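Side-chain contacts in uncharacterized protein (PDB 4QB7), which probably forms part of the fimbrium tip on the bacterial cell surface, where fimbriae mediate cell adhesion and biofilm formation: residues A[142-147]-A[211-216]; A[122-127]-A[138-143]; A[94-99]-A[109-114]. All coordinates share one frame; numbering follows the deposited sequence.

Contact 1. Residues A[142-147]-A[211-216]; sequences TDCHTA and DNDTWE. With SO4 (sulfate ion), chain N.
The sulfur of Cys144 sits against the methylene of Asp213, SG to CB 3.7 Å, and this is the closest direct touch between 142-147 and 211-216. Both side chains leave their backbones toward the opposite segment. Asp213 carries its CG anti to the backbone N (chi1 175°), and its carboxylate reaches past the cysteine toward Thr142. There a water closes the gap: it lies 2.9 Å from Thr142 OG1 and donates to Asp213 OD1 at 3.1 Å. Tyr208 OH hydrogen-bonds to both Thr142 OG1 and Asp213 OD1, and Lys321 makes a salt bridge with Asp213 OD1, so the carboxylate is probably ionised. Asp213 belongs to the turn between strands 203-209 and 214-217; together with Thr214 it faces Lys209 in a G1 beta bulge, and its backbone takes the positive phi of the first bulge position (56°). At Asp143, where the other strand ends, the chain enters an Asx turn in which His145 N donates to Asp143 OD1 (3.2 Å). The imidazole of His145 has Asp143 CG at its edge, in the ring plane, and ND1 donates to that same OD1, modelled closer than the resolution can vouch for. A sulfate, probably from the crystallisation liquor, also lies at the ring edge. Thr146 N donates to sulfate O2 at 3.1 Å, and Thr146 OG1 to sulfate O4.

Contact 2. Residues A[122-127]-A[138-143]; sequences PTITFE and IDLVTD
Leu140 lays its CD2 methyl over one face of the Phe126 ring. The methyl is 4.2 Å from the ring centroid and 18° off the normal, a CH-pi contact displaced toward the CG and CD1 side of the rim, with Leu140 CD2 4.1 Å from Phe126 CD1. The two side chains run antiparallel to each other across the gap. Each has its CG anti to the backbone N (chi1 -180° in both), which extends the ring and the isobutyl group far enough into the gap to overlap. Ile138 takes the ring edge: its CB is in the ring plane, and its CG2 approaches Phe126 CE1 to 3.9 Å, while the CG1 arm leads away. Ile124 CG2 adds a looser contact to Leu140 CD2 at 4.4 Å. Strand 123-127 and the segment running into strand 141-143 belong to two sheets stacked face to face, consistent with the transthyretin-like beta-sandwich of fimbrillins. The backbones accordingly stay apart, with the CA atoms of Phe126 and Leu140 8.8 Å from each other, and it is mainly side chains that span the gap between these two segments. Alternation along strand 123-127 sends Ile124 and Phe126 inward, and backbone bonds on both edges fix that pose: Thr125 pairs with Thr112, while Ile124 and Phe126 pair with Tyr208 and Ala206 of strand 203-209. On the facing segment, Asp139 turns away from Phe126 and its OD1 bonds with His166 ND1, and Val141, where the strand begins, packs on Phe164 and His166.

Contact 3. Residues A[94-99]-A[109-114]; sequences FAYAPY and QKITLS. With SO4 (sulfate ion), chain P.
Apolar packing centres on the ring of Tyr96, which two residues of strand 111-113 meet from different directions. Leu113 CD2 lies over one face, 4.2 Å from the ring centroid and 20° off its normal, in a CH-pi contact offset toward CE1. Ile111 brings its CD1 to 3.9 Å from Tyr96 CD2, and the same methyl approaches the carbonyl oxygen of Pro98 (CD1 to O 3.6 Å). Pro98 follows a cis peptide bond, and its CG rests against Gln109 OE1 at 3.4 Å.

Hydrogen bonding across the pair comes from Gln109. Its chain bends at chi2 (-64°), which carries the amide across the proline ring, and NE2 donates to Tyr99 O at 2.9 Å; the acceptor lies close to the amide plane, whereas the donor stands above the carbonyl plane. Were Gln109 replaced by an alanine, Tyr99 O would probably lose this donor and the Pro98 ring the amide packed against it.

Polar ends also find partners beyond the pair. Tyr96 OH bonds with Asn66 OD1 and Glu100 N. The Tyr99 ring stacks with His68, and its OH donates to a sulfate, probably from the crystallisation liquor, at a distance too short to be trusted in detail. The joint between the sheets is thus largely apolar, methyls packing on the Tyr96 ring, with one amide-to-carbonyl hydrogen bond where the chain has left strand 90-97.

How the contacts relate
All three contacts bridge the same two sheets. Contact 2 is the most buried and purely apolar; contact 3 is apolar between its strands and adds a hydrogen bond where they run out, while contact 1, partly buried, pairs one small packing touch with a water bridge, its carboxylate being balanced by Lys321 from outside. Contacts 1 and 2 share strand 141-143, and Trp215, in segment 211-216, packs its CH2 3.6 Å from Phe126 CB of contact 2. Neighbouring strands tie in contact 3: 90-97 pairs with 141-143, and 111-113 with 123-127. Contacts 1 and 3 each have a sulfate beside one segment.

Contact 1. Residues A[142-147]-A[211-216]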
loop_
_atom_site.group_PDB
_atom_site.type_symbol
_atom_site.label_atom_id
_atom_site.label_comp_id
_atom_site.label_asym_id
_atom_site.label_seq_id
_atom_site.Cartn_x
_atom_site.Cartn_y
_atom_site.Cartn_z
ATOM N N THR A 142 -2.769 1.022 -9.966
ATOM C CA THR A 142 -2.617 1.565 -11.316
ATOM C C THR A 142 -2.852 0.490 -12.333
ATOM O O THR A 142 -2.823 -0.701 -12.024
ATOM C CB THR A 142 -1.249 2.216 -11.581
ATOM O OG1 THR A 142 -0.282 1.175 -11.789
ATOM C CG2 THR A 142 -0.830 3.191 -10.501
ATOM N N ASP A 143 -3.044 0.929 -13.559
ATOM C CA ASP A 143 -3.219 0.070 -14.694
ATOM C C ASP A 143 -2.420 0.621 -15.868
ATOM O O ASP A 143 -2.731 1.693 -16.377
ATOM C CB ASP A 143 -4.703 -0.068 -15.044
ATOM C CG ASP A 143 -4.956 -1.065 -16.148
ATOM O OD1 ASP A 143 -3.970 -1.581 -16.720
ATOM O OD2 ASP A 143 -6.131 -1.305 -16.466
ATOM N N CYS A 144 -1.387 -0.119 -16.274
ATOM C CA CYS A 144 -0.561 0.182 -17.433
ATOM C C CYS A 144 -0.257 -1.123 -18.210
ATOM O O CYS A 144 0.778 -1.234 -18.868
ATOM C CB CYS A 144 0.704 0.945 -17.050
ATOM S SG CYS A 144 1.804 0.068 -15.913
ATOM N N HIS A 145 -1.216 -2.089 -18.185
ATOM C CA HIS A 145 -1.059 -3.349 -18.909
ATOM C C HIS A 145 -1.314 -3.098 -20.421
ATOM O O HIS A 145 -2.033 -2.160 -20.802
ATOM C CB HIS A 145 -1.870 -4.528 -18.289
ATOM C CG HIS A 145 -3.345 -4.595 -18.558
ATOM N ND1 HIS A 145 -4.227 -3.649 -18.047
ATOM C CD2 HIS A 145 -4.069 -5.583 -19.137
ATOM C CE1 HIS A 145 -5.441 -4.047 -18.396
ATOM N NE2 HIS A 145 -5.402 -5.214 -19.037
ATOM N N THR A 146 -0.604 -3.876 -21.265
ATOM C CA THR A 146 -0.549 -3.739 -22.721
ATOM C C THR A 146 -1.893 -4.028 -23.394
ATOM O O THR A 146 -2.153 -3.486 -24.461
ATOM C CB THR A 146 0.587 -4.602 -23.302
ATOM O OG1 THR A 146 0.285 -5.982 -23.116
ATOM C CG2 THR A 146 1.941 -4.306 -22.651
ATOM N N ALA A 147 -2.757 -4.833 -22.764
ATOM C CA ALA A 147 -4.066 -5.170 -23.316
ATOM C C ALA A 147 -5.036 -3.960 -23.341
ATOM O O ALA A 147 -6.109 -4.091 -23.906
ATOM C CB ALA A 147 -4.676 -6.325 -22.550
ATOM N N ASP A 211 5.319 4.215 -17.766
ATOM C CA ASP A 211 6.059 3.628 -18.873
ATOM C C ASP A 211 6.614 2.229 -18.525
ATOM O O ASP A 211 6.528 1.338 -19.352
ATOM C CB ASP A 211 7.193 4.544 -19.343
ATOM C CG ASP A 211 7.672 4.209 -20.759
ATOM O OD1 ASP A 211 6.830 4.314 -21.737
ATOM O OD2 ASP A 211 8.867 3.828 -20.906
ATOM N N ASN A 212 7.171 2.024 -17.323
ATOM C CA ASN A 212 7.743 0.719 -16.991
ATOM C C ASN A 212 7.258 0.165 -15.632
ATOM O O ASN A 212 7.848 -0.812 -15.125
ATOM C CB ASN A 212 9.272 0.797 -17.015
ATOM C CG ASN A 212 9.832 1.857 -16.122
ATOM O OD1 ASN A 212 9.103 2.658 -15.527
ATOM N ND2 ASN A 212 11.148 1.930 -16.078
ATOM N N ASP A 213 6.198 0.781 -15.060
ATOM C CA ASP A 213 5.591 0.357 -13.807
ATOM C C ASP A 213 6.652 0.303 -12.651
ATOM O O ASP A 213 6.829 -0.712 -11.978
ATOM C CB ASP A 213 4.855 -0.987 -14.023
ATOM C CG ASP A 213 4.254 -1.657 -12.812
ATOM O OD1 ASP A 213 3.649 -0.952 -11.986
ATOM O OD2 ASP A 213 4.392 -2.890 -12.693
ATOM N N THR A 214 7.373 1.411 -12.462
ATOM C CA THR A 214 8.385 1.544 -11.425
ATOM C C THR A 214 8.302 2.906 -10.777
ATOM O O THR A 214 7.821 3.874 -11.378
ATOM C CB THR A 214 9.843 1.324 -11.946
ATOM O OG1 THR A 214 10.216 2.370 -12.819
ATOM C CG2 THR A 214 10.087 -0.022 -12.585
ATOM N N TRP A 215 8.810 2.963 -9.537
ATOM C CA TRP A 215 8.977 4.135 -8.693
ATOM C C TRP A 215 10.402 4.662 -8.785
ATOM O O TRP A 215 11.371 3.889 -8.839
ATOM C CB TRP A 215 8.699 3.768 -7.228
ATOM C CG TRP A 215 7.265 3.518 -6.907
ATOM C CD1 TRP A 215 6.644 2.311 -6.828
ATOM C CD2 TRP A 215 6.271 4.507 -6.594
ATOM N NE1 TRP A 215 5.330 2.481 -6.450
ATOM C CE2 TRP A 215 5.073 3.820 -6.313
ATOM C CE3 TRP A 215 6.283 5.908 -6.500
ATOM C CZ2 TRP A 215 3.907 4.483 -5.927
ATOM C CZ3 TRP A 215 5.122 6.565 -6.126
ATOM C CH2 TRP A 215 3.951 5.857 -5.853
ATOM N N GLU A 216 10.529 5.978 -8.740
ATOM C CA GLU A 216 11.814 6.653 -8.683
ATOM C C GLU A 216 11.701 7.825 -7.675
ATOM O O GLU A 216 10.594 8.169 -7.266
ATOM C CB GLU A 216 12.291 7.079 -10.070
ATOM C CG GLU A 216 11.351 8.013 -10.801
ATOM C CD GLU A 216 11.987 8.726 -11.974
ATOM O OE1 GLU A 216 12.720 8.061 -12.739
ATOM O OE2 GLU A 216 11.769 9.951 -12.120
HETATM S S SO4 N . 0.674 -7.015 -19.596
HETATM O O1 SO4 N . 0.474 -7.431 -18.202
HETATM O O2 SO4 N . 1.308 -5.696 -19.589
HETATM O O3 SO4 N . 1.581 -7.949 -20.263
HETATM O O4 SO4 N . -0.640 -7.016 -20.307
HETATM O O HOH W 1 0.606 -1.505 -12.424
#

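Contact 2. Residues A[122-127]-A[138-143]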
loop_
_atom_site.group_PDB
_atom_site.type_symbol
_atom_site.label_atom_id
_atom_site.label_comp_id
_atom_site.label_asym_id
_atom_site.label_seq_id
_atom_site.Cartn_x
_atom_site.Cartn_y
_atom_site.Cartn_z
ATOM N N PRO A 122 1.980 8.522 -18.763
ATOM C CA PRO A 122 1.891 9.487 -17.650
ATOM C C PRO A 122 2.739 9.112 -16.417
ATOM O O PRO A 122 3.441 8.079 -16.390
ATOM C CB PRO A 122 0.391 9.496 -17.336
ATOM C CG PRO A 122 -0.070 8.128 -17.700
ATOM C CD PRO A 122 0.730 7.748 -18.911
ATOM N N THR A 123 2.716 10.006 -15.404
ATOM C CA THR A 123 3.399 9.816 -14.115
ATOM C C THR A 123 2.473 10.292 -12.999
ATOM O O THR A 123 1.500 11.019 -13.262
ATOM C CB THR A 123 4.801 10.500 -14.014
ATOM O OG1 THR A 123 4.692 11.926 -13.984
ATOM C CG2 THR A 123 5.761 10.073 -15.094
ATOM N N ILE A 124 2.772 9.840 -11.765
ATOM C CA ILE A 124 2.114 10.187 -10.518
ATOM C C ILE A 124 3.179 10.507 -9.490
ATOM O O ILE A 124 4.072 9.687 -9.271
ATOM C CB ILE A 124 1.201 9.048 -10.002
ATOM C CG1 ILE A 124 -0.120 8.956 -10.784
ATOM C CG2 ILE A 124 0.949 9.158 -8.481
ATOM C CD1 ILE A 124 -0.895 7.709 -10.468
ATOM N N THR A 125 3.090 11.697 -8.868
ATOM C CA THR A 125 3.893 12.076 -7.717
ATOM C C THR A 125 2.992 11.772 -6.518
ATOM O O THR A 125 1.874 12.308 -6.417
ATOM C CB THR A 125 4.379 13.511 -7.797
ATOM O OG1 THR A 125 5.203 13.625 -8.948
ATOM C CG2 THR A 125 5.168 13.926 -6.540
ATOM N N PHE A 126 3.455 10.861 -5.654
ATOM C CA PHE A 126 2.661 10.392 -4.539
ATOM C C PHE A 126 3.363 10.594 -3.185
ATOM O O PHE A 126 4.556 10.308 -3.041
ATOM C CB PHE A 126 2.348 8.909 -4.777
ATOM C CG PHE A 126 1.515 8.202 -3.730
ATOM C CD1 PHE A 126 0.141 8.402 -3.659
ATOM C CD2 PHE A 126 2.093 7.277 -2.869
ATOM C CE1 PHE A 126 -0.625 7.745 -2.699
ATOM C CE2 PHE A 126 1.321 6.611 -1.920
ATOM C CZ PHE A 126 -0.032 6.850 -1.840
ATOM N N GLU A 127 2.593 11.099 -2.199
ATOM C CA GLU A 127 3.009 11.309 -0.810
ATOM C C GLU A 127 2.202 10.393 0.095
ATOM O O GLU A 127 0.993 10.249 -0.087
ATOM C CB GLU A 127 2.850 12.773 -0.371
ATOM C CG GLU A 127 3.689 13.101 0.854
ATOM C CD GLU A 127 3.388 14.369 1.631
ATOM O OE1 GLU A 127 2.760 15.298 1.075
ATOM O OE2 GLU A 127 3.805 14.436 2.809
ATOM N N ILE A 138 -3.448 5.630 1.598
ATOM C CA ILE A 138 -4.050 5.315 0.319
ATOM C C ILE A 138 -3.458 4.025 -0.251
ATOM O O ILE A 138 -2.241 3.848 -0.262
ATOM C CB ILE A 138 -3.817 6.530 -0.622
ATOM C CG1 ILE A 138 -4.442 7.854 -0.080
ATOM C CG2 ILE A 138 -4.183 6.236 -2.074
ATOM C CD1 ILE A 138 -5.904 7.835 0.308
ATOM N N ASP A 139 -4.328 3.119 -0.724
ATOM C CA ASP A 139 -3.910 1.897 -1.419
ATOM C C ASP A 139 -3.932 2.260 -2.911
ATOM O O ASP A 139 -4.958 2.093 -3.582
ATOM C CB ASP A 139 -4.824 0.712 -1.052
ATOM C CG ASP A 139 -4.572 -0.585 -1.801
ATOM O OD1 ASP A 139 -3.483 -0.718 -2.416
ATOM O OD2 ASP A 139 -5.472 -1.479 -1.773
ATOM N N LEU A 140 -2.817 2.866 -3.394
ATOM C CA LEU A 140 -2.663 3.336 -4.764
ATOM C C LEU A 140 -2.576 2.167 -5.718
ATOM O O LEU A 140 -1.669 1.338 -5.609
ATOM C CB LEU A 140 -1.425 4.250 -4.911
ATOM C CG LEU A 140 -1.153 4.821 -6.321
ATOM C CD1 LEU A 140 -2.201 5.846 -6.725
ATOM C CD2 LEU A 140 0.254 5.374 -6.429
ATOM N N VAL A 141 -3.525 2.112 -6.664
ATOM C CA VAL A 141 -3.572 1.067 -7.679
ATOM C C VAL A 141 -3.416 1.714 -9.041
ATOM O O VAL A 141 -3.834 2.856 -9.248
ATOM C CB VAL A 141 -4.825 0.140 -7.603
ATOM C CG1 VAL A 141 -4.886 -0.622 -6.298
ATOM C CG2 VAL A 141 -6.119 0.887 -7.853
ATOM N N THR A 142 -2.769 1.022 -9.966
ATOM C CA THR A 142 -2.617 1.565 -11.316
ATOM C C THR A 142 -2.852 0.490 -12.333
ATOM O O THR A 142 -2.823 -0.701 -12.024
ATOM C CB THR A 142 -1.249 2.216 -11.581
ATOM O OG1 THR A 142 -0.282 1.175 -11.789
ATOM C CG2 THR A 142 -0.830 3.191 -10.501
ATOM N N ASP A 143 -3.044 0.929 -13.559
ATOM C CA ASP A 143 -3.219 0.070 -14.694
ATOM C C ASP A 143 -2.420 0.621 -15.868
ATOM O O ASP A 143 -2.731 1.693 -16.377
ATOM C CB ASP A 143 -4.703 -0.068 -15.044
ATOM C CG ASP A 143 -4.956 -1.065 -16.148
ATOM O OD1 ASP A 143 -3.970 -1.581 -16.720
ATOM O OD2 ASP A 143 -6.131 -1.305 -16.466
#

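Contact 3. Residues A[94-99]-A[109-114]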
loop_
_atom_site.group_PDB
_atom_site.type_symbol
_atom_site.label_atom_id
_atom_site.label_comp_id
_atom_site.label_asym_id
_atom_site.label_seq_id
_atom_site.Cartn_x
_atom_site.Cartn_y
_atom_site.Cartn_z
ATOM N N PHE A 94 -4.552 4.261 -19.771
ATOM C CA PHE A 94 -3.900 4.128 -18.466
ATOM C C PHE A 94 -4.940 4.502 -17.428
ATOM O O PHE A 94 -5.852 5.279 -17.729
ATOM C CB PHE A 94 -2.638 5.014 -18.339
ATOM C CG PHE A 94 -1.583 4.742 -19.376
ATOM C CD1 PHE A 94 -0.671 3.702 -19.210
ATOM C CD2 PHE A 94 -1.504 5.516 -20.530
ATOM C CE1 PHE A 94 0.301 3.449 -20.181
ATOM C CE2 PHE A 94 -0.518 5.271 -21.493
ATOM C CZ PHE A 94 0.360 4.228 -21.321
ATOM N N ALA A 95 -4.814 3.981 -16.217
ATOM C CA ALA A 95 -5.763 4.302 -15.160
ATOM C C ALA A 95 -5.085 4.209 -13.806
ATOM O O ALA A 95 -4.100 3.485 -13.674
ATOM C CB ALA A 95 -6.953 3.358 -15.218
ATOM N N TYR A 96 -5.611 4.938 -12.812
ATOM C CA TYR A 96 -5.141 4.909 -11.420
ATOM C C TYR A 96 -6.363 5.025 -10.486
ATOM O O TYR A 96 -7.452 5.446 -10.899
ATOM C CB TYR A 96 -4.101 6.043 -11.134
ATOM C CG TYR A 96 -4.746 7.400 -10.973
ATOM C CD1 TYR A 96 -5.145 8.138 -12.082
ATOM C CD2 TYR A 96 -5.081 7.890 -9.707
ATOM C CE1 TYR A 96 -5.865 9.321 -11.945
ATOM C CE2 TYR A 96 -5.829 9.057 -9.559
ATOM C CZ TYR A 96 -6.221 9.766 -10.684
ATOM O OH TYR A 96 -6.915 10.940 -10.558
ATOM N N ALA A 97 -6.167 4.685 -9.227
ATOM C CA ALA A 97 -7.206 4.808 -8.205
ATOM C C ALA A 97 -6.549 4.890 -6.829
ATOM O O ALA A 97 -5.431 4.386 -6.662
ATOM C CB ALA A 97 -8.215 3.671 -8.278
ATOM N N PRO A 98 -7.188 5.584 -5.847
ATOM C CA PRO A 98 -8.505 6.257 -5.914
ATOM C C PRO A 98 -8.399 7.537 -6.731
ATOM O O PRO A 98 -7.314 8.099 -6.832
ATOM C CB PRO A 98 -8.828 6.517 -4.435
ATOM C CG PRO A 98 -7.492 6.676 -3.797
ATOM C CD PRO A 98 -6.589 5.717 -4.507
ATOM N N TYR A 99 -9.500 7.974 -7.341
ATOM C CA TYR A 99 -9.505 9.177 -8.169
ATOM C C TYR A 99 -9.125 10.452 -7.384
ATOM O O TYR A 99 -9.574 10.644 -6.260
ATOM C CB TYR A 99 -10.879 9.335 -8.795
ATOM C CG TYR A 99 -11.064 10.596 -9.605
ATOM C CD1 TYR A 99 -10.623 10.672 -10.923
ATOM C CD2 TYR A 99 -11.760 11.687 -9.085
ATOM C CE1 TYR A 99 -10.793 11.832 -11.674
ATOM C CE2 TYR A 99 -11.978 12.833 -9.843
ATOM C CZ TYR A 99 -11.477 12.908 -11.131
ATOM O OH TYR A 99 -11.693 14.037 -11.882
ATOM N N GLN A 109 -6.126 12.735 -2.452
ATOM C CA GLN A 109 -5.355 11.516 -2.216
ATOM C C GLN A 109 -3.868 11.712 -2.038
ATOM O O GLN A 109 -3.170 10.728 -1.790
ATOM C CB GLN A 109 -5.565 10.554 -3.407
ATOM C CG GLN A 109 -6.985 10.468 -3.994
ATOM C CD GLN A 109 -8.046 9.932 -3.045
ATOM O OE1 GLN A 109 -7.765 9.461 -1.929
ATOM N NE2 GLN A 109 -9.292 9.922 -3.504
ATOM N N LYS A 110 -3.377 12.956 -2.165
ATOM C CA LYS A 110 -1.955 13.331 -2.156
ATOM C C LYS A 110 -1.296 12.720 -3.409
ATOM O O LYS A 110 -0.155 12.267 -3.356
ATOM C CB LYS A 110 -1.224 12.977 -0.849
ATOM C CG LYS A 110 -1.620 13.876 0.292
ATOM C CD LYS A 110 -0.791 13.582 1.531
ATOM C CE LYS A 110 -1.069 14.556 2.654
ATOM N NZ LYS A 110 -0.670 15.951 2.306
ATOM N N ILE A 111 -2.048 12.736 -4.534
ATOM C CA ILE A 111 -1.700 12.293 -5.883
ATOM C C ILE A 111 -1.590 13.546 -6.772
ATOM O O ILE A 111 -2.538 14.306 -6.880
ATOM C CB ILE A 111 -2.754 11.264 -6.458
ATOM C CG1 ILE A 111 -2.704 9.897 -5.762
ATOM C CG2 ILE A 111 -2.626 11.085 -7.972
ATOM C CD1 ILE A 111 -3.935 8.946 -6.110
ATOM N N THR A 112 -0.437 13.745 -7.408
ATOM C CA THR A 112 -0.169 14.828 -8.371
ATOM C C THR A 112 0.080 14.122 -9.702
ATOM O O THR A 112 0.879 13.178 -9.763
ATOM C CB THR A 112 1.003 15.716 -7.898
ATOM O OG1 THR A 112 0.680 16.289 -6.638
ATOM C CG2 THR A 112 1.329 16.828 -8.874
ATOM N N LEU A 113 -0.632 14.530 -10.751
ATOM C CA LEU A 113 -0.498 13.882 -12.054
ATOM C C LEU A 113 0.384 14.687 -12.989
ATOM O O LEU A 113 0.518 15.919 -12.852
ATOM C CB LEU A 113 -1.875 13.681 -12.711
ATOM C CG LEU A 113 -2.962 12.953 -11.939
ATOM C CD1 LEU A 113 -4.230 13.039 -12.685
ATOM C CD2 LEU A 113 -2.624 11.499 -11.732
ATOM N N SER A 114 0.953 13.985 -13.980
ATOM C CA SER A 114 1.723 14.596 -15.055
ATOM C C SER A 114 0.760 15.481 -15.855
ATOM O O SER A 114 -0.424 15.150 -15.962
ATOM C CB SER A 114 2.359 13.517 -15.922
ATOM O OG SER A 114 1.392 12.552 -16.304
HETATM S S SO4 P . -14.263 16.102 -10.977
HETATM O O1 SO4 P . -12.915 16.219 -11.540
HETATM O O2 SO4 P . -15.147 15.300 -11.861
HETATM O O3 SO4 P . -14.220 15.464 -9.661
HETATM O O4 SO4 P . -14.785 17.460 -10.816
#